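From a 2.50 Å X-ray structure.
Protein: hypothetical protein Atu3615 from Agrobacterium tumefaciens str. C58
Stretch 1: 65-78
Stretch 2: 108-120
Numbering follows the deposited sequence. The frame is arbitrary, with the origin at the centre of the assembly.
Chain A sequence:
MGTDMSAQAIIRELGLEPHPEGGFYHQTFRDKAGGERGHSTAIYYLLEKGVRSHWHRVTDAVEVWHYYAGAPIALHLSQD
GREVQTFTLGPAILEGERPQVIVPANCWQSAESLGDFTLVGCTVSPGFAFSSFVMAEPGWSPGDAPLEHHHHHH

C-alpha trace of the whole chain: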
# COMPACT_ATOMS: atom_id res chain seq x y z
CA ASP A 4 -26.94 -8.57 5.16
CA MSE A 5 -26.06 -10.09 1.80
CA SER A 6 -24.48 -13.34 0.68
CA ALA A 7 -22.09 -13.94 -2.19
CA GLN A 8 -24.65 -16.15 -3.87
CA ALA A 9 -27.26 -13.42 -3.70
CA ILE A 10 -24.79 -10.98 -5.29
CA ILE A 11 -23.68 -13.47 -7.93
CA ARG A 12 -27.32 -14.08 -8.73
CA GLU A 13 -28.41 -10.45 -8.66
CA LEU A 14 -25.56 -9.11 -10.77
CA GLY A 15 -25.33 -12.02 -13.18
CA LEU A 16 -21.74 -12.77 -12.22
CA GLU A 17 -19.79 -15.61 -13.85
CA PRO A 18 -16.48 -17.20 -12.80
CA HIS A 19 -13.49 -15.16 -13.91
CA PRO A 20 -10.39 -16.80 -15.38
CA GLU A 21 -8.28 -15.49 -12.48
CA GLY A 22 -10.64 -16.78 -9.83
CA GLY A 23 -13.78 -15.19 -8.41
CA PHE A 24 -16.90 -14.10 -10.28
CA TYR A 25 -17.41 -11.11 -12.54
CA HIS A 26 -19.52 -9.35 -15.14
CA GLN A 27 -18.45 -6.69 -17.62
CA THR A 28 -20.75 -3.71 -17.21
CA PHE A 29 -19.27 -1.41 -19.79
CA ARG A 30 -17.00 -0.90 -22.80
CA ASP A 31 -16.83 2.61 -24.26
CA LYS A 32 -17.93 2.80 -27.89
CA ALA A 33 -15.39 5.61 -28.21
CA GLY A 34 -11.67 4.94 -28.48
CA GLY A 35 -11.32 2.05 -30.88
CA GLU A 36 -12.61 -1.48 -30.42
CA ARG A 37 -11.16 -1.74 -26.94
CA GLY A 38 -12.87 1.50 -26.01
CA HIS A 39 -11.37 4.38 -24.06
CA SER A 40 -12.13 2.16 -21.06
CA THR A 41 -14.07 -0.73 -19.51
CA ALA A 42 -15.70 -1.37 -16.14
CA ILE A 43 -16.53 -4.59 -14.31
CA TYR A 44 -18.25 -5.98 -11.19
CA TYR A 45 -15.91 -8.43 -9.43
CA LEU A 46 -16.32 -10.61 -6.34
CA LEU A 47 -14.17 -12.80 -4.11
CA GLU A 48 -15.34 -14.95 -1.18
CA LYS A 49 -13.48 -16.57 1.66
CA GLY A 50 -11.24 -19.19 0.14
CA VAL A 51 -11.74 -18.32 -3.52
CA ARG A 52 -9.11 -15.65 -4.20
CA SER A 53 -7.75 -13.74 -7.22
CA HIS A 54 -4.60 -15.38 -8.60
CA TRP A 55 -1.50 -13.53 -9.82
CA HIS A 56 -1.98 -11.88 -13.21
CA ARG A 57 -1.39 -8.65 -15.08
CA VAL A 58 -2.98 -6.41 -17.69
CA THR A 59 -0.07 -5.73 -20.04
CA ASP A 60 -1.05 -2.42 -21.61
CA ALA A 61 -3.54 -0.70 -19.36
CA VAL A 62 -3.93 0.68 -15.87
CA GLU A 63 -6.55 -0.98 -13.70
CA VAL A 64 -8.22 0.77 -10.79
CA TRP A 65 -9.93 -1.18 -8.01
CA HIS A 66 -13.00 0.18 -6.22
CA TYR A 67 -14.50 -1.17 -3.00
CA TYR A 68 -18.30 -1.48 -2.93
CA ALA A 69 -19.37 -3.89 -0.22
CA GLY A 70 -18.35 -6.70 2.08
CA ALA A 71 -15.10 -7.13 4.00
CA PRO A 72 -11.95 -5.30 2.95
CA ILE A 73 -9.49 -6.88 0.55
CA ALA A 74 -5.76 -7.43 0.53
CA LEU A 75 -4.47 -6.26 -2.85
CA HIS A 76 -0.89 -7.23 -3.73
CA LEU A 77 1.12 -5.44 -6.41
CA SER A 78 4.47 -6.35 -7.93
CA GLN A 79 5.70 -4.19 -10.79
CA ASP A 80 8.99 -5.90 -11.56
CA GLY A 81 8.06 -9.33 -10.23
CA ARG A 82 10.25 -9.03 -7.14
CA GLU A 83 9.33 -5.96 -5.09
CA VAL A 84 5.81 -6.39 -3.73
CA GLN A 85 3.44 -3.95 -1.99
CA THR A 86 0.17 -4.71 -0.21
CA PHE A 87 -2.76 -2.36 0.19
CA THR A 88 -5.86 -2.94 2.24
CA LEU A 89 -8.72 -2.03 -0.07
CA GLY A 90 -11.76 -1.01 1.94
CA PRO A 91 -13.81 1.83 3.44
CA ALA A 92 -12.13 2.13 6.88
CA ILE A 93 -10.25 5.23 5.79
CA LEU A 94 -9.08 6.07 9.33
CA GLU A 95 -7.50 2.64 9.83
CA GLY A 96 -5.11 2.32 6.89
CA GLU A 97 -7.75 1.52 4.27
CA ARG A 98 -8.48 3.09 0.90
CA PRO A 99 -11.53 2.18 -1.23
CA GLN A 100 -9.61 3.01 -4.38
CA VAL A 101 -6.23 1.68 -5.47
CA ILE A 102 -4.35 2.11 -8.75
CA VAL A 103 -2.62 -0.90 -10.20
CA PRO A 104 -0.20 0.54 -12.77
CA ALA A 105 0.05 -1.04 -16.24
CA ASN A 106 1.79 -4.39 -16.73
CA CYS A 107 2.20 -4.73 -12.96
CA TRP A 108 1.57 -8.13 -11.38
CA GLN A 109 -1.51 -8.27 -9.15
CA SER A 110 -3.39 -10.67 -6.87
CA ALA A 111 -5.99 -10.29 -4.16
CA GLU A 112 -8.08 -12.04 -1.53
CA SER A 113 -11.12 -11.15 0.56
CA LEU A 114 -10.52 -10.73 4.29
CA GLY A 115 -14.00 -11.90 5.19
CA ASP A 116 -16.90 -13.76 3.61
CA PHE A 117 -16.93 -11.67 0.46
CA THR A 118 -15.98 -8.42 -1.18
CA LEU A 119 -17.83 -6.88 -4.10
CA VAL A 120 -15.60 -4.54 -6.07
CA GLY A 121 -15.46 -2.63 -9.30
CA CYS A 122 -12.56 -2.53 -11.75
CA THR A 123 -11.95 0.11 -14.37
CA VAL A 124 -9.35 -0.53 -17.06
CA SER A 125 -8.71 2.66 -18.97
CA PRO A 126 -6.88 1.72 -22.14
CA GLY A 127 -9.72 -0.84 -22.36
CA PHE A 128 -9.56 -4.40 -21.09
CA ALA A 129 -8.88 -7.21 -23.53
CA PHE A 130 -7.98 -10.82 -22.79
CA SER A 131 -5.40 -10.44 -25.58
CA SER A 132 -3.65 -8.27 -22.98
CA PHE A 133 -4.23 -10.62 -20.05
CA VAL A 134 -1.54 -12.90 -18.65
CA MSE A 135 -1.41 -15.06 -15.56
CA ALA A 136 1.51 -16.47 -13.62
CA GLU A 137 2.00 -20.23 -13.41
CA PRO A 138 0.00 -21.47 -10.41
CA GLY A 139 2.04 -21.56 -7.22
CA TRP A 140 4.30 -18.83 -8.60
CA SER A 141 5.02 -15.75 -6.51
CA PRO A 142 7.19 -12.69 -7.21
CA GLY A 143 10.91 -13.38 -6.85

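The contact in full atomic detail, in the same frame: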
# COMPACT_ATOMS: atom_id res chain seq x y z
N TRP A 65 -8.99 -0.41 -8.83
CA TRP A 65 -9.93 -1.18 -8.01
C TRP A 65 -10.79 -0.27 -7.15
O TRP A 65 -10.31 0.74 -6.63
CB TRP A 65 -9.16 -2.17 -7.12
CG TRP A 65 -8.61 -3.37 -7.85
CD1 TRP A 65 -7.71 -3.37 -8.89
CD2 TRP A 65 -8.88 -4.75 -7.56
NE1 TRP A 65 -7.41 -4.66 -9.25
CE2 TRP A 65 -8.11 -5.53 -8.46
CE3 TRP A 65 -9.70 -5.41 -6.63
CZ2 TRP A 65 -8.13 -6.92 -8.45
CZ3 TRP A 65 -9.72 -6.80 -6.62
CH2 TRP A 65 -8.94 -7.54 -7.53
N HIS A 66 -12.06 -0.61 -7.02
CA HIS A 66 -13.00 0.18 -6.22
C HIS A 66 -13.79 -0.73 -5.28
O HIS A 66 -14.39 -1.72 -5.71
CB HIS A 66 -13.99 0.92 -7.14
CG HIS A 66 -13.34 1.69 -8.25
ND1 HIS A 66 -12.88 1.09 -9.40
CD2 HIS A 66 -13.08 3.01 -8.39
CE1 HIS A 66 -12.37 2.00 -10.20
NE2 HIS A 66 -12.48 3.18 -9.61
N TYR A 67 -13.78 -0.39 -3.99
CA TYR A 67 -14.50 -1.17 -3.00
C TYR A 67 -15.98 -0.80 -2.98
O TYR A 67 -16.31 0.38 -2.99
CB TYR A 67 -13.90 -0.93 -1.61
CG TYR A 67 -14.81 -1.39 -0.50
CD1 TYR A 67 -15.82 -0.55 -0.00
CD2 TYR A 67 -14.72 -2.68 0.01
CE1 TYR A 67 -16.71 -1.00 0.98
CE2 TYR A 67 -15.60 -3.14 0.99
CZ TYR A 67 -16.60 -2.29 1.47
OH TYR A 67 -17.49 -2.78 2.40
N TYR A 68 -16.87 -1.80 -2.96
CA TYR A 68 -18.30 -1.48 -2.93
C TYR A 68 -19.00 -2.01 -1.69
O TYR A 68 -19.77 -1.29 -1.06
CB TYR A 68 -19.04 -2.02 -4.16
CG TYR A 68 -18.65 -1.41 -5.50
CD1 TYR A 68 -18.33 -0.05 -5.62
CD2 TYR A 68 -18.62 -2.18 -6.66
CE1 TYR A 68 -17.98 0.51 -6.86
CE2 TYR A 68 -18.28 -1.64 -7.89
CZ TYR A 68 -17.96 -0.30 -7.99
OH TYR A 68 -17.58 0.22 -9.22
N ALA A 69 -18.72 -3.26 -1.35
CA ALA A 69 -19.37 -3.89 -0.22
C ALA A 69 -18.62 -5.10 0.30
O ALA A 69 -17.72 -5.63 -0.37
CB ALA A 69 -20.78 -4.29 -0.62
N GLY A 70 -19.00 -5.56 1.49
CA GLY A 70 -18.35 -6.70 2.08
C GLY A 70 -17.11 -6.31 2.88
O GLY A 70 -16.89 -5.13 3.16
N ALA A 71 -16.32 -7.31 3.24
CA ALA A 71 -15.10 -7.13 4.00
C ALA A 71 -14.02 -6.49 3.15
O ALA A 71 -14.11 -6.48 1.92
CB ALA A 71 -14.60 -8.51 4.52
N PRO A 72 -12.99 -5.91 3.78
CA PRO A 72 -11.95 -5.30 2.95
C PRO A 72 -11.19 -6.37 2.20
O PRO A 72 -11.40 -7.57 2.41
CB PRO A 72 -11.08 -4.55 3.96
CG PRO A 72 -11.30 -5.32 5.25
CD PRO A 72 -12.78 -5.60 5.21
N ILE A 73 -10.29 -5.95 1.33
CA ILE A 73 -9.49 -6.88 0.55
C ILE A 73 -8.01 -6.58 0.69
O ILE A 73 -7.61 -5.45 0.99
CB ILE A 73 -9.88 -6.80 -0.97
CG1 ILE A 73 -10.86 -7.92 -1.32
CG2 ILE A 73 -8.63 -6.84 -1.86
CD1 ILE A 73 -11.30 -7.92 -2.77
N ALA A 74 -7.20 -7.61 0.50
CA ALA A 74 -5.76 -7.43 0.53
C ALA A 74 -5.36 -7.50 -0.94
O ALA A 74 -5.52 -8.53 -1.60
CB ALA A 74 -5.12 -8.53 1.31
N LEU A 75 -4.89 -6.37 -1.46
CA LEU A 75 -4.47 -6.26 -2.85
C LEU A 75 -2.94 -6.21 -2.88
O LEU A 75 -2.33 -5.37 -2.22
CB LEU A 75 -5.05 -4.99 -3.48
CG LEU A 75 -4.92 -4.84 -4.99
CD1 LEU A 75 -5.64 -5.96 -5.69
CD2 LEU A 75 -5.51 -3.52 -5.41
N HIS A 76 -2.34 -7.13 -3.63
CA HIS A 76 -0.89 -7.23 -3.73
C HIS A 76 -0.42 -6.81 -5.11
O HIS A 76 -0.94 -7.29 -6.12
CB HIS A 76 -0.48 -8.67 -3.44
CG HIS A 76 -1.10 -9.24 -2.21
ND1 HIS A 76 -0.74 -8.85 -0.93
CD2 HIS A 76 -2.08 -10.16 -2.05
CE1 HIS A 76 -1.47 -9.51 -0.05
NE2 HIS A 76 -2.29 -10.31 -0.70
N LEU A 77 0.57 -5.92 -5.15
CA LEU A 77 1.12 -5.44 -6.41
C LEU A 77 2.61 -5.69 -6.50
O LEU A 77 3.34 -5.52 -5.52
CB LEU A 77 0.89 -3.93 -6.57
CG LEU A 77 -0.51 -3.35 -6.39
CD1 LEU A 77 -0.56 -1.99 -7.09
CD2 LEU A 77 -1.56 -4.30 -6.98
N SER A 78 3.07 -6.09 -7.68
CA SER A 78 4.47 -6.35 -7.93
C SER A 78 4.78 -5.92 -9.34
O SER A 78 4.49 -6.64 -10.30
CB SER A 78 4.77 -7.83 -7.75
OG SER A 78 6.15 -8.07 -7.96
N TRP A 108 2.19 -6.92 -11.90
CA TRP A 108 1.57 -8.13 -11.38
C TRP A 108 0.60 -7.79 -10.24
O TRP A 108 0.88 -6.90 -9.43
CB TRP A 108 2.63 -9.11 -10.87
CG TRP A 108 3.41 -9.81 -11.95
CD1 TRP A 108 4.69 -9.55 -12.34
CD2 TRP A 108 2.94 -10.87 -12.79
NE1 TRP A 108 5.05 -10.39 -13.37
CE2 TRP A 108 4.00 -11.20 -13.67
CE3 TRP A 108 1.73 -11.57 -12.89
CZ2 TRP A 108 3.88 -12.21 -14.63
CZ3 TRP A 108 1.61 -12.57 -13.85
CH2 TRP A 108 2.69 -12.88 -14.70
N GLN A 109 -0.52 -8.50 -10.18
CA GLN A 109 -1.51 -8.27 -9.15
C GLN A 109 -2.30 -9.50 -8.72
O GLN A 109 -2.60 -10.37 -9.52
CB GLN A 109 -2.49 -7.19 -9.61
CG GLN A 109 -3.27 -7.56 -10.86
CD GLN A 109 -4.31 -6.52 -11.22
OE1 GLN A 109 -5.17 -6.17 -10.41
NE2 GLN A 109 -4.24 -6.02 -12.46
N SER A 110 -2.62 -9.57 -7.42
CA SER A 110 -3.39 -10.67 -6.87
C SER A 110 -4.13 -10.13 -5.66
O SER A 110 -3.71 -9.13 -5.08
CB SER A 110 -2.49 -11.84 -6.45
OG SER A 110 -1.56 -11.44 -5.46
N ALA A 111 -5.23 -10.77 -5.28
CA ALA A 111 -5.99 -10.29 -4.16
C ALA A 111 -6.78 -11.40 -3.47
O ALA A 111 -6.90 -12.50 -3.98
CB ALA A 111 -6.94 -9.19 -4.62
N GLU A 112 -7.29 -11.09 -2.29
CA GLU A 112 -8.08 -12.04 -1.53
C GLU A 112 -8.98 -11.25 -0.59
O GLU A 112 -8.62 -10.17 -0.12
CB GLU A 112 -7.17 -12.99 -0.73
CG GLU A 112 -6.25 -12.28 0.23
CD GLU A 112 -4.78 -12.26 -0.22
OE1 GLU A 112 -3.94 -11.78 0.58
OE2 GLU A 112 -4.47 -12.71 -1.35
N SER A 113 -10.17 -11.79 -0.34
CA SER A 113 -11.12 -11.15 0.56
C SER A 113 -10.68 -11.46 1.99
O SER A 113 -10.15 -12.53 2.26
CB SER A 113 -12.53 -11.71 0.31
OG SER A 113 -13.47 -11.15 1.21
N LEU A 114 -10.90 -10.52 2.90
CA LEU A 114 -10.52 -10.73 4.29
C LEU A 114 -11.70 -11.16 5.14
O LEU A 114 -11.61 -11.22 6.37
CB LEU A 114 -9.88 -9.46 4.85
CG LEU A 114 -8.68 -8.99 4.04
CD1 LEU A 114 -8.09 -7.74 4.66
CD2 LEU A 114 -7.63 -10.08 4.00
N GLY A 115 -12.81 -11.46 4.49
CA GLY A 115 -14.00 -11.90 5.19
C GLY A 115 -14.75 -12.89 4.33
O GLY A 115 -14.13 -13.67 3.60
N ASP A 116 -16.07 -12.85 4.38
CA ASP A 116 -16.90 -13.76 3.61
C ASP A 116 -16.94 -13.41 2.13
O ASP A 116 -16.98 -14.29 1.27
CB ASP A 116 -18.31 -13.77 4.18
CG ASP A 116 -18.35 -14.33 5.58
OD1 ASP A 116 -19.39 -14.18 6.27
OD2 ASP A 116 -17.33 -14.94 6.00
N PHE A 117 -16.92 -12.11 1.84
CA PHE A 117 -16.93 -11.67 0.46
C PHE A 117 -16.64 -10.19 0.34
O PHE A 117 -16.78 -9.43 1.30
CB PHE A 117 -18.29 -11.94 -0.20
CG PHE A 117 -19.37 -10.98 0.23
CD1 PHE A 117 -20.27 -11.34 1.23
CD2 PHE A 117 -19.46 -9.71 -0.33
CE1 PHE A 117 -21.25 -10.45 1.67
CE2 PHE A 117 -20.44 -8.81 0.10
CZ PHE A 117 -21.34 -9.18 1.11
N THR A 118 -16.25 -9.80 -0.86
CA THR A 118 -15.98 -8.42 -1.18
C THR A 118 -16.43 -8.21 -2.62
O THR A 118 -15.99 -8.91 -3.53
CB THR A 118 -14.48 -8.06 -1.07
OG1 THR A 118 -14.01 -8.32 0.27
CG2 THR A 118 -14.26 -6.58 -1.38
N LEU A 119 -17.33 -7.25 -2.79
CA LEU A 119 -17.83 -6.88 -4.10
C LEU A 119 -17.01 -5.65 -4.48
O LEU A 119 -16.95 -4.68 -3.73
CB LEU A 119 -19.30 -6.45 -4.00
CG LEU A 119 -20.18 -6.45 -5.26
CD1 LEU A 119 -21.13 -5.27 -5.21
CD2 LEU A 119 -19.32 -6.37 -6.50
N VAL A 120 -16.37 -5.69 -5.64
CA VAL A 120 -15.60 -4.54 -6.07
C VAL A 120 -15.89 -4.21 -7.52
O VAL A 120 -16.59 -4.93 -8.22
CB VAL A 120 -14.07 -4.79 -5.94
CG1 VAL A 120 -13.70 -5.13 -4.51
CG2 VAL A 120 -13.66 -5.93 -6.86

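Antiparallel strands fit closely when small residues on one face leave hollows that larger neighbours can occupy, and this contact is a compact example. The backbone sets the frame. Between strands 73-78 and 108-113, hydrogen bonds run in reciprocal pairs: His76 N reaches Ser110 O at 2.8 Å, and Ser110 N reaches His76 O at 3.1 Å. Such pairing fixes the register, so that side chains of bridged residues share a face.

On the face carrying Ile73, Leu75 and Ala111, the alanine is the hollow. Its CB receives Leu75 CD1 at 3.6 Å, Ile73 CG2 at 4.0 Å and Trp65 CH2 at 3.9 Å, three bulky side chains converging on one methyl. The indole is also held at its edge, where Trp65 NE1 donates a hydrogen bond to Gln109 OE1 (2.9 Å). Val120 adds a second apolar surface: its CG2 lies 4.0 Å from Trp65 CE3, and its CG1 lies 4.1 Å from Ile73 CD1. Ile73 thus bridges the two ladders, its CD1 also packing 3.5 Å from Thr118 CG2.

The other face of the 73-78 ladder is more polar. Glu112 folds back over Ala74, whose small side chain leaves room (Ala74 CB to Glu112 OE1, 3.5 Å), and the same oxygen accepts a hydrogen bond from His76 NE2 at 2.6 Å. Leu114 CD2 covers Ala74 CB from 4.0 Å.

Where the ladders part, glycines make close approach possible. A CB on Gly70 would clash with Phe117 O, and its backbone angles themselves call for glycine; a CB on Gly115 would strike Ala71 CB, which instead nestles 3.5 Å from Gly115 N. Thr118 OG1 closes this corner with a very short hydrogen bond to Ala71 O (2.5 Å). Beyond it, a beta bulge lets both Tyr68 N and Ala69 N donate to Leu119 O, at 3.0 and 3.3 Å.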